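PDB 6VXC: trans-4-hydroxy-L-proline dehydratase from Clostridioides difficile 70-100-2010, which uses a glycyl radical to dehydrate trans-4-hydroxy-L-proline to (S)-1-pyrroline-5-carboxylate in the anaerobic degradation of hydroxyproline. Local coordinates for residues Tyr519-Asp522 and Ile523-Gly527. Numbering follows the deposited sequence.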
# COMPACT_ATOMS: atom_id res chain seq x y z
N TYR A 519 -26.52 3.65 -2.08
CA TYR A 519 -26.58 4.57 -0.95
C TYR A 519 -25.25 4.63 -0.22
O TYR A 519 -24.75 5.72 0.10
CB TYR A 519 -27.69 4.12 0.00
CG TYR A 519 -27.81 4.95 1.26
CD1 TYR A 519 -28.27 6.26 1.21
CD2 TYR A 519 -27.51 4.41 2.50
CE1 TYR A 519 -28.42 7.01 2.36
CE2 TYR A 519 -27.64 5.15 3.66
CZ TYR A 519 -28.10 6.45 3.58
OH TYR A 519 -28.24 7.20 4.72
N MET A 520 -24.64 3.47 0.05
CA MET A 520 -23.40 3.46 0.82
C MET A 520 -22.26 4.10 0.03
O MET A 520 -21.42 4.81 0.60
CB MET A 520 -23.08 2.02 1.24
CG MET A 520 -22.09 1.89 2.40
SD MET A 520 -22.54 2.83 3.88
CE MET A 520 -24.19 2.22 4.13
N ILE A 521 -22.22 3.87 -1.28
CA ILE A 521 -21.22 4.53 -2.11
C ILE A 521 -21.46 6.04 -2.15
O ILE A 521 -20.52 6.84 -2.05
CB ILE A 521 -21.19 3.91 -3.53
CG1 ILE A 521 -20.81 2.42 -3.48
CG2 ILE A 521 -20.22 4.68 -4.43
CD1 ILE A 521 -19.51 2.13 -2.76
N ASP A 522 -22.72 6.46 -2.28
CA ASP A 522 -23.02 7.89 -2.23
C ASP A 522 -22.50 8.52 -0.93
O ASP A 522 -21.90 9.59 -0.95
CB ASP A 522 -24.52 8.14 -2.37
CG ASP A 522 -24.99 8.23 -3.81
OD1 ASP A 522 -24.16 8.21 -4.74
OD2 ASP A 522 -26.22 8.33 -4.03
N ILE A 523 -22.73 7.85 0.20
CA ILE A 523 -22.25 8.36 1.49
C ILE A 523 -20.73 8.50 1.48
O ILE A 523 -20.18 9.51 1.92
CB ILE A 523 -22.71 7.45 2.64
CG1 ILE A 523 -24.21 7.59 2.87
CG2 ILE A 523 -21.93 7.76 3.93
CD1 ILE A 523 -24.69 6.64 3.96
N LYS A 524 -20.04 7.44 1.04
CA LYS A 524 -18.58 7.44 1.03
C LYS A 524 -18.02 8.52 0.12
O LYS A 524 -17.07 9.22 0.47
CB LYS A 524 -18.07 6.06 0.60
CG LYS A 524 -16.56 5.94 0.41
CD LYS A 524 -15.79 6.20 1.70
CE LYS A 524 -14.31 5.87 1.52
NZ LYS A 524 -13.47 6.42 2.62
N ILE A 525 -18.59 8.66 -1.08
CA ILE A 525 -18.08 9.61 -2.06
C ILE A 525 -18.26 11.04 -1.57
O ILE A 525 -17.37 11.88 -1.74
CB ILE A 525 -18.79 9.39 -3.41
CG1 ILE A 525 -18.52 7.98 -3.98
CG2 ILE A 525 -18.39 10.45 -4.42
CD1 ILE A 525 -17.25 7.86 -4.76
N GLU A 526 -19.40 11.34 -0.95
CA GLU A 526 -19.61 12.69 -0.42
C GLU A 526 -18.56 13.05 0.62
O GLU A 526 -17.98 14.13 0.58
CB GLU A 526 -21.02 12.83 0.15
CG GLU A 526 -21.22 14.12 0.92
CD GLU A 526 -22.68 14.41 1.28
OE1 GLU A 526 -23.52 13.49 1.19
OE2 GLU A 526 -22.97 15.55 1.69
N GLY A 527 -18.30 12.14 1.56
CA GLY A 527 -17.20 12.36 2.49
C GLY A 527 -15.86 12.46 1.79
O GLY A 527 -15.05 13.34 2.10
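Ile523 lays its terminal methyl over one face of the Tyr519 ring, one turn earlier in helix 506-538. This is a CH-pi contact: CD1 of Ile523 stands 3.7 Å from the centroid of the Tyr519 ring, 30° off its normal and shifted toward the hydroxyl-bearing side, so that Tyr519 CE2 is only 3.3 Å from Ile523 CD1. A chi1 of 177° projects the tyrosine ring outward and tilts it toward the following turn, while the extended second torsion of Ile523 (chi2 177°) carries its methyl out to the ring. The CG1-CD1 arm of this beta-branched residue is long enough to reach the face, and helix 158-166 packs against both residues.

A second apolar pair, also one turn apart, joins CG2 of Ile521 to CG1 of Ile525 at 3.7 Å; both side chains also touch Arg650.

Beneath these pairs run four successive i to i+4 backbone bonds of an alpha-helix, from Ile523 N to Tyr519 O (2.9 Å) through to Glu526 N to Asp522 O (3.1 Å).

Asp522 and Lys524 direct their charges elsewhere. Asp522 OD1 forms a salt bridge with Arg650; buried Lys524 satisfies its ammonium group through a salt bridge to Glu171 and hydrogen bonds to the carbonyl oxygens of Thr170 and Thr468. The chemistry thus divides the labour: backbone bonds build the helix, apolar i, i+4 pairs pack along its surface, and the long lysine and short aspartate tie it to neighbouring parts of the fold.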